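Local atomic coordinates of putative phosphatase/phosphodiesterase MPN_349 (Mycoplasma pneumoniae M129, PDB entry 1T71), a protein that probably hydrolyses phosphoester bonds at a two-iron centre, possibly acting on 2',3'-cyclic nucleotides. Residues 115-121 with 149-155; 173-177 with 194-199; 237-241 with 266-272. One frame throughout, in Å; residues are numbered along the deposited sequence.

Contact 1 (115-121 with 149-155)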
loop_
_atom_site.group_PDB
_atom_site.type_symbol
_atom_site.label_atom_id
_atom_site.label_comp_id
_atom_site.label_asym_id
_atom_site.label_seq_id
_atom_site.Cartn_x
_atom_site.Cartn_y
_atom_site.Cartn_z
ATOM N N LYS A 115 18.525 -16.490 5.870
ATOM C CA LYS A 115 18.838 -17.288 4.694
ATOM C C LYS A 115 17.961 -16.943 3.500
ATOM O O LYS A 115 17.658 -17.808 2.677
ATOM C CB LYS A 115 18.681 -18.775 5.032
ATOM C CG LYS A 115 19.389 -19.196 6.314
ATOM C CD LYS A 115 19.016 -20.617 6.718
ATOM C CE LYS A 115 19.637 -20.991 8.056
ATOM N NZ LYS A 115 19.204 -20.062 9.140
ATOM N N ALA A 116 17.556 -15.683 3.399
ATOM C CA ALA A 116 16.713 -15.273 2.290
ATOM C C ALA A 116 16.976 -13.844 1.835
ATOM O O ALA A 116 16.958 -12.913 2.637
ATOM C CB ALA A 116 15.249 -15.434 2.669
ATOM N N LYS A 117 17.226 -13.684 0.539
ATOM C CA LYS A 117 17.460 -12.370 -0.041
ATOM C C LYS A 117 16.074 -11.899 -0.477
ATOM O O LYS A 117 15.496 -12.433 -1.430
ATOM C CB LYS A 117 18.386 -12.486 -1.251
ATOM C CG LYS A 117 19.271 -11.277 -1.486
ATOM C CD LYS A 117 20.185 -11.499 -2.683
ATOM C CE LYS A 117 21.273 -10.430 -2.760
ATOM N NZ LYS A 117 20.721 -9.047 -2.852
ATOM N N ILE A 118 15.539 -10.910 0.230
ATOM C CA ILE A 118 14.207 -10.397 -0.060
ATOM C C ILE A 118 14.202 -9.038 -0.751
ATOM O O ILE A 118 14.900 -8.111 -0.339
ATOM C CB ILE A 118 13.381 -10.295 1.233
ATOM C CG1 ILE A 118 13.368 -11.656 1.939
ATOM C CG2 ILE A 118 11.959 -9.836 0.913
ATOM C CD1 ILE A 118 12.649 -11.654 3.278
ATOM N N ARG A 119 13.396 -8.928 -1.801
ATOM C CA ARG A 119 13.290 -7.688 -2.551
ATOM C C ARG A 119 11.888 -7.085 -2.442
ATOM O O ARG A 119 10.889 -7.803 -2.490
ATOM C CB ARG A 119 13.623 -7.950 -4.015
ATOM C CG ARG A 119 14.056 -6.728 -4.781
ATOM C CD ARG A 119 14.519 -7.084 -6.186
ATOM N NE ARG A 119 15.201 -5.953 -6.801
ATOM C CZ ARG A 119 16.511 -5.745 -6.745
ATOM N NH1 ARG A 119 17.299 -6.600 -6.111
ATOM N NH2 ARG A 119 17.030 -4.667 -7.312
ATOM N N ILE A 120 11.819 -5.770 -2.258
ATOM C CA ILE A 120 10.535 -5.080 -2.183
ATOM C C ILE A 120 10.542 -4.006 -3.255
ATOM O O ILE A 120 11.424 -3.141 -3.275
ATOM C CB ILE A 120 10.297 -4.405 -0.810
ATOM C CG1 ILE A 120 10.235 -5.457 0.300
ATOM C CG2 ILE A 120 8.981 -3.621 -0.845
ATOM C CD1 ILE A 120 10.033 -4.866 1.695
ATOM N N THR A 121 9.563 -4.075 -4.152
ATOM C CA THR A 121 9.446 -3.134 -5.258
ATOM C C THR A 121 8.074 -2.459 -5.273
ATOM O O THR A 121 7.049 -3.093 -5.011
ATOM C CB THR A 121 9.675 -3.854 -6.604
ATOM O OG1 THR A 121 10.969 -4.466 -6.592
ATOM C CG2 THR A 121 9.598 -2.874 -7.770
ATOM N N ASP A 149 18.289 -11.248 -8.904
ATOM C CA ASP A 149 18.974 -11.213 -7.617
ATOM C C ASP A 149 18.045 -11.183 -6.409
ATOM O O ASP A 149 17.915 -10.148 -5.742
ATOM C CB ASP A 149 19.917 -10.015 -7.525
ATOM C CG ASP A 149 20.698 -9.996 -6.225
ATOM O OD1 ASP A 149 21.520 -10.918 -6.015
ATOM O OD2 ASP A 149 20.480 -9.074 -5.407
ATOM N N CYS A 150 17.403 -12.311 -6.128
ATOM C CA CYS A 150 16.512 -12.414 -4.980
ATOM C C CYS A 150 15.741 -13.723 -4.957
ATOM O O CYS A 150 15.413 -14.287 -6.001
ATOM C CB CYS A 150 15.531 -11.233 -4.940
ATOM S SG CYS A 150 14.590 -10.963 -6.460
ATOM N N ASP A 151 15.475 -14.207 -3.748
ATOM C CA ASP A 151 14.732 -15.441 -3.553
ATOM C C ASP A 151 13.257 -15.077 -3.492
ATOM O O ASP A 151 12.410 -15.757 -4.073
ATOM C CB ASP A 151 15.160 -16.110 -2.247
ATOM C CG ASP A 151 16.653 -16.374 -2.192
ATOM O OD1 ASP A 151 17.162 -17.096 -3.078
ATOM O OD2 ASP A 151 17.316 -15.862 -1.263
ATOM N N LEU A 152 12.963 -13.996 -2.775
ATOM C CA LEU A 152 11.597 -13.512 -2.643
ATOM C C LEU A 152 11.509 -12.106 -3.232
ATOM O O LEU A 152 12.426 -11.296 -3.083
ATOM C CB LEU A 152 11.170 -13.496 -1.173
ATOM C CG LEU A 152 11.351 -14.800 -0.394
ATOM C CD1 LEU A 152 10.585 -14.711 0.919
ATOM C CD2 LEU A 152 10.846 -15.973 -1.218
ATOM N N HIS A 153 10.405 -11.826 -3.909
ATOM C CA HIS A 153 10.205 -10.522 -4.525
ATOM C C HIS A 153 8.775 -10.096 -4.235
ATOM O O HIS A 153 7.831 -10.706 -4.738
ATOM C CB HIS A 153 10.428 -10.620 -6.036
ATOM C CG HIS A 153 10.734 -9.311 -6.692
ATOM N ND1 HIS A 153 10.422 -8.095 -6.118
ATOM C CD2 HIS A 153 11.297 -9.026 -7.889
ATOM C CE1 HIS A 153 10.782 -7.121 -6.934
ATOM N NE2 HIS A 153 11.316 -7.658 -8.016
ATOM N N ILE A 154 8.629 -9.063 -3.409
ATOM C CA ILE A 154 7.322 -8.537 -3.021
ATOM C C ILE A 154 7.030 -7.266 -3.811
ATOM O O ILE A 154 7.803 -6.308 -3.767
ATOM C CB ILE A 154 7.294 -8.232 -1.503
ATOM C CG1 ILE A 154 7.453 -9.541 -0.719
ATOM C CG2 ILE A 154 5.998 -7.530 -1.119
ATOM C CD1 ILE A 154 7.606 -9.354 0.783
ATOM N N VAL A 155 5.916 -7.256 -4.535
ATOM C CA VAL A 155 5.562 -6.096 -5.348
ATOM C C VAL A 155 4.258 -5.396 -4.969
ATOM O O VAL A 155 3.206 -6.027 -4.858
ATOM C CB VAL A 155 5.457 -6.479 -6.842
ATOM C CG1 VAL A 155 5.080 -5.255 -7.670
ATOM C CG2 VAL A 155 6.771 -7.073 -7.324
#

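Contact 2 (173-177 with 194-199)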
loop_
_atom_site.group_PDB
_atom_site.type_symbol
_atom_site.label_atom_id
_atom_site.label_comp_id
_atom_site.label_asym_id
_atom_site.label_seq_id
_atom_site.Cartn_x
_atom_site.Cartn_y
_atom_site.Cartn_z
ATOM N N ASP A 173 2.861 -13.472 -12.894
ATOM C CA ASP A 173 2.436 -14.465 -11.917
ATOM C C ASP A 173 3.500 -15.316 -11.221
ATOM O O ASP A 173 3.639 -15.249 -10.006
ATOM C CB ASP A 173 1.372 -15.391 -12.508
ATOM C CG ASP A 173 0.770 -16.323 -11.457
ATOM O OD1 ASP A 173 -0.160 -17.084 -11.779
ATOM O OD2 ASP A 173 1.228 -16.290 -10.296
ATOM N N GLY A 174 4.260 -16.119 -11.944
ATOM C CA GLY A 174 5.230 -16.932 -11.225
ATOM C C GLY A 174 6.628 -16.362 -11.072
ATOM O O GLY A 174 7.453 -16.928 -10.362
ATOM N N TYR A 175 6.892 -15.236 -11.725
ATOM C CA TYR A 175 8.207 -14.607 -11.688
ATOM C C TYR A 175 8.478 -13.776 -10.445
ATOM O O TYR A 175 9.579 -13.250 -10.274
ATOM C CB TYR A 175 8.382 -13.746 -12.937
ATOM C CG TYR A 175 8.435 -14.564 -14.200
ATOM C CD1 TYR A 175 9.655 -14.897 -14.782
ATOM C CD2 TYR A 175 7.267 -15.046 -14.794
ATOM C CE1 TYR A 175 9.719 -15.689 -15.925
ATOM C CE2 TYR A 175 7.319 -15.840 -15.935
ATOM C CZ TYR A 175 8.550 -16.157 -16.494
ATOM O OH TYR A 175 8.618 -16.955 -17.612
ATOM N N VAL A 176 7.474 -13.659 -9.585
ATOM C CA VAL A 176 7.594 -12.891 -8.353
ATOM C C VAL A 176 6.851 -13.607 -7.227
ATOM O O VAL A 176 6.048 -14.507 -7.483
ATOM C CB VAL A 176 7.036 -11.455 -8.567
ATOM C CG1 VAL A 176 6.532 -10.870 -7.275
ATOM C CG2 VAL A 176 8.135 -10.563 -9.138
ATOM N N THR A 177 7.132 -13.226 -5.985
ATOM C CA THR A 177 6.484 -13.846 -4.835
ATOM C C THR A 177 5.065 -13.316 -4.643
ATOM O O THR A 177 4.125 -14.095 -4.510
ATOM C CB THR A 177 7.281 -13.594 -3.538
ATOM O OG1 THR A 177 8.652 -13.958 -3.740
ATOM C CG2 THR A 177 6.706 -14.418 -2.393
ATOM N N THR A 194 -1.783 -18.078 -6.200
ATOM C CA THR A 194 -2.067 -18.329 -7.613
ATOM C C THR A 194 -1.683 -19.747 -8.028
ATOM O O THR A 194 -0.975 -20.443 -7.300
ATOM C CB THR A 194 -1.299 -17.349 -8.528
ATOM O OG1 THR A 194 0.098 -17.659 -8.485
ATOM C CG2 THR A 194 -1.502 -15.892 -8.065
ATOM N N PRO A 195 -2.149 -20.192 -9.209
ATOM C CA PRO A 195 -1.836 -21.535 -9.710
ATOM C C PRO A 195 -0.336 -21.703 -9.931
ATOM O O PRO A 195 0.140 -22.825 -10.133
ATOM C CB PRO A 195 -2.607 -21.606 -11.030
ATOM C CG PRO A 195 -3.774 -20.701 -10.791
ATOM C CD PRO A 195 -3.133 -19.527 -10.081
ATOM N N LYS A 196 0.394 -20.582 -9.911
ATOM C CA LYS A 196 1.848 -20.586 -10.102
ATOM C C LYS A 196 2.613 -20.443 -8.786
ATOM O O LYS A 196 3.838 -20.387 -8.784
ATOM C CB LYS A 196 2.285 -19.457 -11.036
ATOM C CG LYS A 196 2.504 -19.855 -12.489
ATOM C CD LYS A 196 1.252 -19.735 -13.315
ATOM C CE LYS A 196 1.578 -19.855 -14.805
ATOM N NZ LYS A 196 2.568 -18.834 -15.247
ATOM N N GLY A 197 1.899 -20.347 -7.671
ATOM C CA GLY A 197 2.586 -20.251 -6.399
ATOM C C GLY A 197 2.869 -18.873 -5.842
ATOM O O GLY A 197 3.662 -18.745 -4.910
ATOM N N SER A 198 2.246 -17.844 -6.403
ATOM C CA SER A 198 2.436 -16.491 -5.896
ATOM C C SER A 198 1.197 -16.084 -5.120
ATOM O O SER A 198 0.225 -16.833 -5.035
ATOM C CB SER A 198 2.639 -15.502 -7.042
ATOM O OG SER A 198 3.814 -15.799 -7.762
ATOM N N ALA A 199 1.242 -14.894 -4.538
ATOM C CA ALA A 199 0.093 -14.372 -3.820
ATOM C C ALA A 199 -0.379 -13.177 -4.644
ATOM O O ALA A 199 0.439 -12.388 -5.124
ATOM C CB ALA A 199 0.492 -13.932 -2.422
#

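Contact 3 (237-241 with 266-272)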
loop_
_atom_site.group_PDB
_atom_site.type_symbol
_atom_site.label_atom_id
_atom_site.label_comp_id
_atom_site.label_asym_id
_atom_site.label_seq_id
_atom_site.Cartn_x
_atom_site.Cartn_y
_atom_site.Cartn_z
ATOM N N SER A 237 -11.409 12.691 6.676
ATOM C CA SER A 237 -12.531 12.282 7.521
ATOM C C SER A 237 -12.069 11.804 8.897
ATOM O O SER A 237 -10.999 11.207 9.027
ATOM C CB SER A 237 -13.324 11.161 6.844
ATOM O OG SER A 237 -14.203 10.532 7.758
ATOM N N LYS A 238 -12.882 12.071 9.916
ATOM C CA LYS A 238 -12.575 11.657 11.282
ATOM C C LYS A 238 -13.621 10.632 11.699
ATOM O O LYS A 238 -13.739 10.289 12.875
ATOM C CB LYS A 238 -12.649 12.851 12.238
ATOM C CG LYS A 238 -11.713 13.999 11.902
ATOM C CD LYS A 238 -12.109 15.262 12.665
ATOM C CE LYS A 238 -11.351 16.480 12.156
ATOM N NZ LYS A 238 -11.945 17.755 12.655
ATOM N N CYS A 239 -14.380 10.147 10.722
ATOM C CA CYS A 239 -15.445 9.191 10.987
ATOM C C CYS A 239 -14.988 7.732 11.029
ATOM O O CYS A 239 -14.679 7.134 9.999
ATOM C CB CYS A 239 -16.547 9.359 9.939
ATOM S SG CYS A 239 -18.092 8.530 10.360
ATOM N N GLY A 240 -14.944 7.174 12.236
ATOM C CA GLY A 240 -14.558 5.784 12.421
ATOM C C GLY A 240 -13.223 5.378 11.828
ATOM O O GLY A 240 -12.368 6.223 11.576
ATOM N N ALA A 241 -13.039 4.081 11.596
ATOM C CA ALA A 241 -11.779 3.599 11.045
ATOM C C ALA A 241 -11.837 2.174 10.526
ATOM O O ALA A 241 -12.693 1.381 10.920
ATOM C CB ALA A 241 -10.682 3.706 12.097
ATOM N N VAL A 266 -13.004 -3.294 11.334
ATOM C CA VAL A 266 -13.867 -2.155 11.092
ATOM C C VAL A 266 -14.432 -1.588 12.388
ATOM O O VAL A 266 -14.961 -2.324 13.228
ATOM C CB VAL A 266 -15.039 -2.536 10.164
ATOM C CG1 VAL A 266 -15.941 -1.328 9.953
ATOM C CG2 VAL A 266 -14.499 -3.044 8.827
ATOM N N GLU A 267 -14.312 -0.272 12.539
ATOM C CA GLU A 267 -14.809 0.426 13.718
ATOM C C GLU A 267 -15.803 1.481 13.251
ATOM O O GLU A 267 -15.427 2.437 12.566
ATOM C CB GLU A 267 -13.656 1.108 14.466
ATOM C CG GLU A 267 -12.522 0.187 14.903
ATOM C CD GLU A 267 -12.916 -0.764 16.026
ATOM O OE1 GLU A 267 -12.018 -1.465 16.554
ATOM O OE2 GLU A 267 -14.118 -0.816 16.382
ATOM N N ASP A 268 -17.070 1.302 13.606
ATOM C CA ASP A 268 -18.094 2.250 13.212
ATOM C C ASP A 268 -18.141 3.407 14.197
ATOM O O ASP A 268 -17.767 3.266 15.363
ATOM C CB ASP A 268 -19.449 1.550 13.124
ATOM C CG ASP A 268 -19.589 0.723 11.861
ATOM O OD1 ASP A 268 -20.332 -0.284 11.872
ATOM O OD2 ASP A 268 -18.958 1.090 10.848
ATOM N N ASP A 269 -18.594 4.553 13.707
ATOM C CA ASP A 269 -18.674 5.768 14.503
ATOM C C ASP A 269 -20.125 6.228 14.579
ATOM O O ASP A 269 -20.775 6.413 13.556
ATOM C CB ASP A 269 -17.822 6.847 13.833
ATOM C CG ASP A 269 -17.592 8.053 14.714
ATOM O OD1 ASP A 269 -18.560 8.572 15.309
ATOM O OD2 ASP A 269 -16.423 8.493 14.790
ATOM N N PRO A 270 -20.656 6.412 15.797
ATOM C CA PRO A 270 -22.044 6.856 15.968
ATOM C C PRO A 270 -22.334 8.190 15.288
ATOM O O PRO A 270 -23.458 8.452 14.857
ATOM C CB PRO A 270 -22.201 6.929 17.490
ATOM C CG PRO A 270 -20.792 7.211 17.963
ATOM C CD PRO A 270 -19.989 6.266 17.103
ATOM N N ARG A 271 -21.311 9.026 15.173
ATOM C CA ARG A 271 -21.478 10.335 14.560
ATOM C C ARG A 271 -21.937 10.286 13.092
ATOM O O ARG A 271 -22.391 11.290 12.548
ATOM C CB ARG A 271 -20.180 11.141 14.715
ATOM C CG ARG A 271 -19.256 11.143 13.514
ATOM C CD ARG A 271 -19.321 12.501 12.832
ATOM N NE ARG A 271 -19.090 13.584 13.789
ATOM C CZ ARG A 271 -19.300 14.870 13.532
ATOM N NH1 ARG A 271 -19.751 15.246 12.341
ATOM N NH2 ARG A 271 -19.061 15.780 14.468
ATOM N N TYR A 272 -21.828 9.124 12.455
ATOM C CA TYR A 272 -22.275 8.986 11.068
ATOM C C TYR A 272 -23.806 8.940 11.048
ATOM O O TYR A 272 -24.448 9.370 10.086
ATOM C CB TYR A 272 -21.711 7.697 10.442
ATOM C CG TYR A 272 -22.413 7.287 9.161
ATOM C CD1 TYR A 272 -22.274 8.038 7.994
ATOM C CD2 TYR A 272 -23.260 6.179 9.131
ATOM C CE1 TYR A 272 -22.968 7.693 6.822
ATOM C CE2 TYR A 272 -23.956 5.829 7.971
ATOM C CZ TYR A 272 -23.805 6.592 6.822
ATOM O OH TYR A 272 -24.498 6.253 5.681
HETATM O O HOH W 1 -13.880 8.436 15.139
#

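Contact 1 (115-121 with 149-155)
Lys117 meets Asp149 and Asp151 where two parallel strands begin to pair. Its CB lies 3.5 Å from Asp151 OD2, the oxygen that also takes the Lys117 backbone N-H through its anti lone pair, in a nearly straight bond (N to OD2 2.8 Å, 175°). CG carries the chain outward, and CD then crosses the Asp149 carboxylate, 3.6 Å from OD1. CE lies close to both Asp149 oxygens, and a bend at the last torsion (chi4 -58°) turns NZ onto the syn side of Asp149 OD2, a 2.6 Å salt bridge slightly out of the carboxylate plane. Asp149 is poorly ordered, so this outer grip is the less certain one. Lys117 O is held twice, by Leu152 N at 3.3 Å and by Asp151 N. Further on, the extended Arg119 chain runs beside His153 and lays CD over one face of the imidazole, a CH-pi contact 3.9 Å from the centroid. These strands, 117-124 and 152-158, are joined through helix 137-145 as a beta-alpha-beta unit. Leu144 of that helix covers Arg119, Thr121 and His153, whereas Ile118, Leu152 and Ile154 face Phe7 of strand 6-10, and strand 108-112 pairs with the far edge of 117-124.

Contact 2 (173-177 with 194-199)
The carboxylate of Asp173 is met in its plane by Thr194 and over one face by Lys196. At the edge, Thr194 OG1 donates to the syn lone pair of Asp173 OD2 at 2.5 Å, the two side chains approaching from opposite directions. Above the face lie the methylenes of Lys196, with CB 3.4 Å from Asp173 OD2 and CD a similar distance from OD1. Thr194 places OG1 between its own backbone N and carbonyl carbon (chi1 70°), where it also accepts from Ser198 N at 3.0 Å and, at 3.3 Å, from Lys196 N, the latter an ST turn within the type I turn 194-197. Ser198 OG points into the loop 173-177 between the carbonyls of Asp173 and Val176, 2.6 Å from Val176 O; which of them takes its proton is unsettled. Beyond it, Ala199 N bonds to Thr177 O at 3.0 Å, leading into the parallel pairing of strands 178-182 and 199-201. The chemistry implies a cooperative chain of bonds: with two backbone N-H groups feeding its oxygen, the Thr194 hydroxyl is likely polarised as a donor to an aspartate anion. Lys196 NZ, not in contact but 4.7 Å from Asp173 OD1, would be expected to favour the same ionised state.

Contact 3 (237-241 with 266-272)
Ala241 and Glu267 form an antiparallel hydrogen-bonded pair, Glu267 N giving to Ala241 O at 2.8 Å and Ala241 N returning a bond to Glu267 O at 3.1 Å, while the preceding Gly240, with its positive phi of 54°, leaves the extended conformation but keeps its CA against Glu267 O. Beyond this pair the join passes to a carboxylate, a water and a thiol. Asp269 carries the polar part of the join. Its CG stands anti to the backbone N (chi1 -168°), which directs the carboxylate at the 237-241 loop, and the two oxygens then have separate tasks. OD2 receives Gly240 N at 3.2 Å on its anti side, the donor lying a little out of the carboxylate plane. OD1 accepts from Arg271 N at 2.8 Å, closing an Asx turn around Pro270, while Tyr272 N bonds to Asp269 O and tightens the same bend. A water within hydrogen-bonding distance of both acceptors, 2.6 Å from Asp269 OD2 and 2.9 Å from Lys238 O, can mediate between them, though it has more acceptors in reach than protons to give. On the apolar side Cys239 SG rests against two methylenes of the turn, 3.7 Å from Tyr272 CB and 3.9 Å from Asp269 CB. The Tyr272 ring itself leads away, to an edge-to-face contact with Phe211. Cys239 is also held through its backbone, its N-H taken by Ser237 OG in an ST turn and its main chain bonded to Gly210. Taken together, this is the open end of a beta-hairpin, strands 241-249 and 259-267, followed by an Asx turn at Asp269, at the margin of one of the two mixed sheets expected of a calcineurin-like phosphoesterase.

Overall arrangement
The three contacts follow one another along the chain, each closing before the next opens. Contacts 1 and 2 are neighbours, their centres 13 Å apart, and both belong to the mixed sheet in which strands 117-124, 152-158, 178-182 and 199-201 lie side by side; Thr177 OG1 of contact 2 is probably hydrogen-bonded to His153 N of contact 1. Contact 3 lies across the chain's centre, about 37 Å from either in centre-to-centre distance, on the other large sheet. Hairpin 241-249/259-267 nevertheless links them: its open end forms contact 3, while Val250, Lys255 and Val257 of its connecting loop reach contacts 1 and 2, tying the two sheets together.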